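Local coordinates for protein beta-xylanase (Caldicellulosiruptor kristjanssonii, PDB 7NWN) that probably binds plant cell-wall carbohydrate through a calcium-bearing family 9 carbohydrate-binding module that belongs to a multimodular xylanase-glucuronoyl esterase, at residues A[36-48]-A[59-73]. Residues are numbered along the deposited sequence; the frame is centred on the assembly and turned at random. Where two conformers were deposited one is given.
Sequences VDDIWNNVEWNIP and AKFKLMWDDNALYVL. With CA (calcium ion), chain R; EDO (1,2-ethanediol), chain K; EDO (1,2-ethanediol), chain J.
Trp45 lies between two lysines of the edge strand of an antiparallel sheet in this beta-sandwich family 9 carbohydrate-binding module. Lys62 CE sits 3.4 Å from the centroid of its five-membered ring, and Lys62 NZ makes a cation-pi contact over the same face, 4.1 Å from that centroid. In one of its two conformers, Lys60 also lays CD over the opposite face. With alanine in place of Trp45, both lysine chains would probably lose the aromatic surface between them. Lys62, extended beyond CG, carries NZ to Trp40 O (3.0 Å), more weakly to Val43 O, and to a water held by Asn41 OD1. NZ and Val43 N reach Trp40 O from opposite faces of its carbonyl plane. Trp40 packs one face on Leu73 CB, 3.7 Å from the six-membered centroid, while Met64 SD stands above the other in a Met-aromatic contact, 4.8 Å from that centroid, and Met64 CE touches Trp40 CE3 at 3.5 Å. Trp40 NE1 bonds Glu147, a calcium ligand alongside Asp37, tying this packing to the metal site. Asn46 and Phe61 form a single antiparallel hydrogen-bonded pair, and Asn46 CB stands over the Phe61 ring. Asn46 N meets Phe61 O at 2.7 Å, nearly straight at 170°.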
loop_
_atom_site.group_PDB
_atom_site.type_symbol
_atom_site.label_atom_id
_atom_site.label_comp_id
_atom_site.label_asym_id
_atom_site.label_seq_id
_atom_site.Cartn_x
_atom_site.Cartn_y
_atom_site.Cartn_z
ATOM N N VAL A 36 -12.256 5.157 8.015
ATOM C CA VAL A 36 -12.252 3.706 8.053
ATOM C C VAL A 36 -13.682 3.259 7.823
ATOM O O VAL A 36 -14.494 3.254 8.754
ATOM C CB VAL A 36 -11.748 3.163 9.407
ATOM C CG1 VAL A 36 -11.726 1.629 9.424
ATOM C CG2 VAL A 36 -10.380 3.748 9.767
ATOM N N ASP A 37 -13.967 2.886 6.582
ATOM C CA ASP A 37 -15.258 2.293 6.212
ATOM C C ASP A 37 -15.541 1.105 7.136
ATOM O O ASP A 37 -14.613 0.351 7.470
ATOM C CB ASP A 37 -15.194 1.618 4.822
ATOM C CG ASP A 37 -14.758 2.565 3.710
ATOM O OD1 ASP A 37 -13.702 3.190 3.859
ATOM O OD2 ASP A 37 -15.484 2.675 2.699
ATOM N N ASP A 38 -16.830 0.913 7.461
ATOM C CA ASP A 38 -17.326 -0.265 8.160
ATOM C C ASP A 38 -16.727 -1.547 7.539
ATOM O O ASP A 38 -16.213 -2.422 8.245
ATOM C CB ASP A 38 -18.874 -0.271 8.067
ATOM C CG ASP A 38 -19.506 -1.629 8.385
ATOM O OD1 ASP A 38 -19.133 -2.205 9.396
ATOM O OD2 ASP A 38 -20.371 -2.128 7.575
ATOM N N ILE A 39 -16.690 -1.637 6.209
ATOM C CA ILE A 39 -16.227 -2.876 5.580
ATOM C C ILE A 39 -14.741 -3.177 5.833
ATOM O O ILE A 39 -14.355 -4.353 5.738
ATOM C CB ILE A 39 -16.519 -2.928 4.080
ATOM C CG1 ILE A 39 -15.790 -1.839 3.272
ATOM C CG2 ILE A 39 -18.045 -2.981 3.817
ATOM C CD1 ILE A 39 -15.969 -2.039 1.745
ATOM N N TRP A 40 -13.918 -2.152 6.134
ATOM C CA TRP A 40 -12.521 -2.428 6.428
ATOM C C TRP A 40 -12.410 -3.224 7.727
ATOM O O TRP A 40 -11.443 -3.968 7.892
ATOM C CB TRP A 40 -11.665 -1.150 6.596
ATOM C CG TRP A 40 -11.211 -0.487 5.330
ATOM C CD1 TRP A 40 -11.570 0.768 4.942
ATOM C CD2 TRP A 40 -10.298 -0.990 4.333
ATOM N NE1 TRP A 40 -10.941 1.110 3.777
ATOM C CE2 TRP A 40 -10.143 0.051 3.383
ATOM C CE3 TRP A 40 -9.547 -2.174 4.189
ATOM C CZ2 TRP A 40 -9.276 -0.060 2.297
ATOM C CZ3 TRP A 40 -8.718 -2.307 3.090
ATOM C CH2 TRP A 40 -8.606 -1.271 2.160
ATOM N N ASN A 41 -13.357 -3.038 8.654
ATOM C CA ASN A 41 -13.338 -3.776 9.927
ATOM C C ASN A 41 -13.527 -5.288 9.747
ATOM O O ASN A 41 -13.206 -6.039 10.657
ATOM C CB ASN A 41 -14.286 -3.181 10.990
ATOM C CG ASN A 41 -13.992 -1.712 11.220
ATOM O OD1 ASN A 41 -12.839 -1.313 11.297
ATOM N ND2 ASN A 41 -15.006 -0.878 11.329
ATOM N N ASN A 42 -13.959 -5.747 8.572
ATOM C CA ASN A 42 -14.153 -7.167 8.294
ATOM C C ASN A 42 -12.894 -7.855 7.747
ATOM O O ASN A 42 -12.966 -9.035 7.420
ATOM C CB ASN A 42 -15.318 -7.435 7.323
ATOM C CG ASN A 42 -16.243 -8.484 7.920
ATOM O OD1 ASN A 42 -16.659 -8.314 9.058
ATOM N ND2 ASN A 42 -16.488 -9.614 7.250
ATOM N N VAL A 43 -11.776 -7.124 7.561
ATOM C CA VAL A 43 -10.538 -7.739 7.087
ATOM C C VAL A 43 -9.451 -7.457 8.126
ATOM O O VAL A 43 -9.595 -6.581 8.987
ATOM C CB VAL A 43 -10.137 -7.279 5.679
ATOM C CG1 VAL A 43 -11.299 -7.318 4.693
ATOM C CG2 VAL A 43 -9.540 -5.902 5.701
ATOM N N GLU A 44 -8.358 -8.205 8.022
ATOM C CA GLU A 44 -7.332 -8.241 9.057
ATOM C C GLU A 44 -6.198 -7.262 8.711
ATOM O O GLU A 44 -5.845 -7.070 7.530
ATOM C CB GLU A 44 -6.905 -9.710 9.166
ATOM C CG GLU A 44 -5.497 -9.937 9.670
ATOM C CD GLU A 44 -4.911 -11.305 9.331
ATOM O OE1 GLU A 44 -3.934 -11.358 8.513
ATOM O OE2 GLU A 44 -5.426 -12.318 9.885
ATOM N N TRP A 45 -5.617 -6.697 9.772
ATOM C CA TRP A 45 -4.378 -5.914 9.690
ATOM C C TRP A 45 -3.191 -6.805 9.300
ATOM O O TRP A 45 -3.052 -7.919 9.764
ATOM C CB TRP A 45 -4.094 -5.215 11.030
ATOM C CG TRP A 45 -5.004 -4.081 11.404
ATOM C CD1 TRP A 45 -5.840 -4.044 12.487
ATOM C CD2 TRP A 45 -5.081 -2.772 10.777
ATOM N NE1 TRP A 45 -6.482 -2.829 12.534
ATOM C CE2 TRP A 45 -6.038 -2.027 11.508
ATOM C CE3 TRP A 45 -4.472 -2.170 9.669
ATOM C CZ2 TRP A 45 -6.369 -0.713 11.175
ATOM C CZ3 TRP A 45 -4.818 -0.876 9.310
ATOM C CH2 TRP A 45 -5.745 -0.164 10.072
ATOM N N ASN A 46 -2.338 -6.323 8.416
ATOM C CA ASN A 46 -1.037 -6.911 8.152
ATOM C C ASN A 46 -0.038 -6.009 8.846
ATOM O O ASN A 46 -0.230 -4.796 8.817
ATOM C CB ASN A 46 -0.764 -6.924 6.652
ATOM C CG ASN A 46 -1.868 -7.665 5.913
ATOM O OD1 ASN A 46 -1.986 -8.888 6.017
ATOM N ND2 ASN A 46 -2.710 -6.930 5.209
ATOM N N ILE A 47 0.917 -6.606 9.566
ATOM C CA ILE A 47 1.870 -5.874 10.393
ATOM C C ILE A 47 3.246 -6.045 9.752
ATOM O O ILE A 47 3.840 -7.131 9.794
ATOM C CB ILE A 47 1.924 -6.428 11.832
ATOM C CG1 ILE A 47 0.550 -6.620 12.496
ATOM C CG2 ILE A 47 2.911 -5.614 12.661
ATOM C CD1 ILE A 47 -0.182 -5.355 12.873
ATOM N N PRO A 48 3.810 -5.005 9.116
ATOM C CA PRO A 48 5.156 -5.138 8.549
ATOM C C PRO A 48 6.124 -5.131 9.733
ATOM O O PRO A 48 5.997 -4.292 10.628
ATOM C CB PRO A 48 5.240 -3.916 7.642
ATOM C CG PRO A 48 4.375 -2.892 8.349
ATOM C CD PRO A 48 3.221 -3.672 8.930
ATOM N N ALA A 59 3.510 0.477 12.082
ATOM C CA ALA A 59 2.488 0.651 11.073
ATOM C C ALA A 59 1.722 -0.649 10.902
ATOM O O ALA A 59 2.202 -1.712 11.291
ATOM C CB ALA A 59 3.109 1.066 9.758
ATOM N N LYS A 60 0.553 -0.525 10.266
ATOM C CA LYS A 60 -0.237 -1.666 9.855
ATOM C C LYS A 60 -0.955 -1.281 8.570
ATOM O O LYS A 60 -1.056 -0.098 8.229
ATOM C CB LYS A 60 -1.184 -2.048 10.995
ATOM C CG LYS A 60 -1.913 -0.873 11.653
ATOM C CD LYS A 60 -2.797 -1.280 12.838
ATOM C CE LYS A 60 -3.390 -0.154 13.678
ATOM N NZ LYS A 60 -4.178 -0.695 14.823
ATOM N N PHE A 61 -1.442 -2.284 7.846
ATOM C CA PHE A 61 -2.208 -1.961 6.651
ATOM C C PHE A 61 -3.160 -3.111 6.366
ATOM O O PHE A 61 -2.896 -4.245 6.786
ATOM C CB PHE A 61 -1.280 -1.642 5.472
ATOM C CG PHE A 61 -0.548 -2.849 4.946
ATOM C CD1 PHE A 61 0.672 -3.239 5.495
ATOM C CD2 PHE A 61 -1.089 -3.605 3.905
ATOM C CE1 PHE A 61 1.331 -4.373 5.022
ATOM C CE2 PHE A 61 -0.431 -4.737 3.421
ATOM C CZ PHE A 61 0.776 -5.130 3.984
ATOM N N LYS A 62 -4.240 -2.770 5.640
ATOM C CA LYS A 62 -5.237 -3.720 5.173
ATOM C C LYS A 62 -5.324 -3.576 3.663
ATOM O O LYS A 62 -5.031 -2.497 3.143
ATOM C CB LYS A 62 -6.583 -3.393 5.807
ATOM C CG LYS A 62 -6.624 -3.695 7.304
ATOM C CD LYS A 62 -7.965 -3.392 7.964
ATOM C CE LYS A 62 -8.003 -3.898 9.403
ATOM N NZ LYS A 62 -9.338 -3.741 9.973
ATOM N N LEU A 63 -5.780 -4.644 3.009
ATOM C CA LEU A 63 -5.873 -4.687 1.567
ATOM C C LEU A 63 -7.280 -5.125 1.237
ATOM O O LEU A 63 -7.872 -5.886 2.012
ATOM C CB LEU A 63 -4.871 -5.726 1.009
ATOM C CG LEU A 63 -3.387 -5.359 1.096
ATOM C CD1 LEU A 63 -2.501 -6.417 0.392
ATOM C CD2 LEU A 63 -3.132 -3.980 0.503
ATOM N N MET A 64 -7.756 -4.701 0.059
ATOM C CA MET A 64 -9.067 -5.116 -0.426
ATOM C C MET A 64 -8.999 -4.977 -1.943
ATOM O O MET A 64 -8.194 -4.187 -2.437
ATOM C CB MET A 64 -10.150 -4.210 0.177
ATOM C CG MET A 64 -11.577 -4.761 0.101
ATOM S SD MET A 64 -12.749 -3.836 1.149
ATOM C CE MET A 64 -12.108 -4.166 2.767
ATOM N N TRP A 65 -9.787 -5.762 -2.690
ATOM C CA TRP A 65 -9.821 -5.590 -4.137
ATOM C C TRP A 65 -11.253 -5.568 -4.653
ATOM O O TRP A 65 -12.136 -6.178 -4.062
ATOM C CB TRP A 65 -9.060 -6.724 -4.839
ATOM C CG TRP A 65 -9.738 -8.066 -4.775
ATOM C CD1 TRP A 65 -9.782 -8.924 -3.710
ATOM C CD2 TRP A 65 -10.441 -8.718 -5.847
ATOM N NE1 TRP A 65 -10.455 -10.077 -4.041
ATOM C CE2 TRP A 65 -10.852 -9.986 -5.359
ATOM C CE3 TRP A 65 -10.752 -8.361 -7.170
ATOM C CZ2 TRP A 65 -11.586 -10.878 -6.153
ATOM C CZ3 TRP A 65 -11.421 -9.273 -7.977
ATOM C CH2 TRP A 65 -11.873 -10.487 -7.447
ATOM N N ASP A 66 -11.435 -4.887 -5.777
ATOM C CA ASP A 66 -12.677 -5.000 -6.511
ATOM C C ASP A 66 -12.345 -5.226 -7.986
ATOM O O ASP A 66 -11.179 -5.259 -8.360
ATOM C CB ASP A 66 -13.643 -3.839 -6.226
ATOM C CG ASP A 66 -13.259 -2.478 -6.785
ATOM O OD1 ASP A 66 -12.524 -2.408 -7.792
ATOM O OD2 ASP A 66 -13.793 -1.481 -6.264
ATOM N N ASP A 67 -13.378 -5.236 -8.830
ATOM C CA ASP A 67 -13.200 -5.547 -10.238
ATOM C C ASP A 67 -12.223 -4.592 -10.903
ATOM O O ASP A 67 -11.688 -4.987 -11.925
ATOM C CB ASP A 67 -14.521 -5.514 -11.031
ATOM C CG ASP A 67 -15.451 -6.648 -10.621
ATOM O OD1 ASP A 67 -14.995 -7.607 -9.934
ATOM O OD2 ASP A 67 -16.627 -6.530 -10.907
ATOM N N ASN A 68 -12.058 -3.349 -10.384
ATOM C CA ASN A 68 -11.310 -2.331 -11.096
ATOM C C ASN A 68 -9.983 -1.933 -10.415
ATOM O O ASN A 68 -9.229 -1.145 -10.992
ATOM C CB ASN A 68 -12.147 -1.060 -11.285
ATOM C CG ASN A 68 -13.469 -1.361 -11.964
ATOM O OD1 ASN A 68 -13.461 -1.895 -13.067
ATOM N ND2 ASN A 68 -14.584 -1.020 -11.322
ATOM N N ALA A 69 -9.744 -2.377 -9.176
ATOM C CA ALA A 69 -8.779 -1.687 -8.317
ATOM C C ALA A 69 -8.315 -2.557 -7.170
ATOM O O ALA A 69 -9.030 -3.451 -6.696
ATOM C CB ALA A 69 -9.348 -0.399 -7.757
ATOM N N LEU A 70 -7.117 -2.190 -6.699
ATOM C CA LEU A 70 -6.620 -2.613 -5.406
ATOM C C LEU A 70 -6.688 -1.424 -4.438
ATOM O O LEU A 70 -6.346 -0.313 -4.830
ATOM C CB LEU A 70 -5.174 -3.116 -5.536
ATOM C CG LEU A 70 -4.530 -3.647 -4.245
ATOM C CD1 LEU A 70 -5.142 -4.962 -3.762
ATOM C CD2 LEU A 70 -3.041 -3.815 -4.402
ATOM N N TYR A 71 -6.962 -1.727 -3.154
ATOM C CA TYR A 71 -7.184 -0.733 -2.103
ATOM C C TYR A 71 -6.223 -1.006 -0.958
ATOM O O TYR A 71 -6.045 -2.168 -0.561
ATOM C CB TYR A 71 -8.626 -0.794 -1.566
ATOM C CG TYR A 71 -9.626 -0.396 -2.633
ATOM C CD1 TYR A 71 -9.926 0.938 -2.875
ATOM C CD2 TYR A 71 -10.225 -1.364 -3.432
ATOM C CE1 TYR A 71 -10.807 1.311 -3.879
ATOM C CE2 TYR A 71 -11.100 -1.014 -4.455
ATOM C CZ TYR A 71 -11.433 0.320 -4.633
ATOM O OH TYR A 71 -12.275 0.655 -5.644
ATOM N N VAL A 72 -5.632 0.079 -0.428
ATOM C CA VAL A 72 -4.750 -0.034 0.728
ATOM C C VAL A 72 -5.247 0.931 1.805
ATOM O O VAL A 72 -5.454 2.091 1.493
ATOM C CB VAL A 72 -3.280 0.288 0.371
ATOM C CG1 VAL A 72 -2.347 0.017 1.564
ATOM C CG2 VAL A 72 -2.808 -0.497 -0.876
ATOM N N LEU A 73 -5.353 0.446 3.047
ATOM C CA LEU A 73 -5.577 1.332 4.183
ATOM C C LEU A 73 -4.369 1.148 5.101
ATOM O O LEU A 73 -4.170 0.033 5.575
ATOM C CB LEU A 73 -6.853 0.893 4.919
ATOM C CG LEU A 73 -7.124 1.646 6.230
ATOM C CD1 LEU A 73 -7.675 2.990 5.867
ATOM C CD2 LEU A 73 -8.176 0.887 7.039
HETATM CA CA CA R . -12.729 5.256 3.572
HETATM C C1 EDO K . -0.052 -10.662 8.334
HETATM O O1 EDO K . -0.039 -10.432 6.957
HETATM C C2 EDO K . 1.004 -9.861 8.996
HETATM O O2 EDO K . 0.452 -9.289 10.132
HETATM C C1 EDO J . -11.407 -2.833 -15.567
HETATM O O1 EDO J . -11.425 -4.129 -14.988
HETATM C C2 EDO J . -10.042 -2.379 -15.916
HETATM O O2 EDO J . -9.615 -2.829 -17.194
HETATM O O HOH W 1 -10.477 -1.265 10.233
HETATM O O HOH W 2 -5.713 -7.141 4.843
HETATM O O HOH W 3 5.440 -1.827 12.142
HETATM O O HOH W 4 -14.991 5.815 4.327
#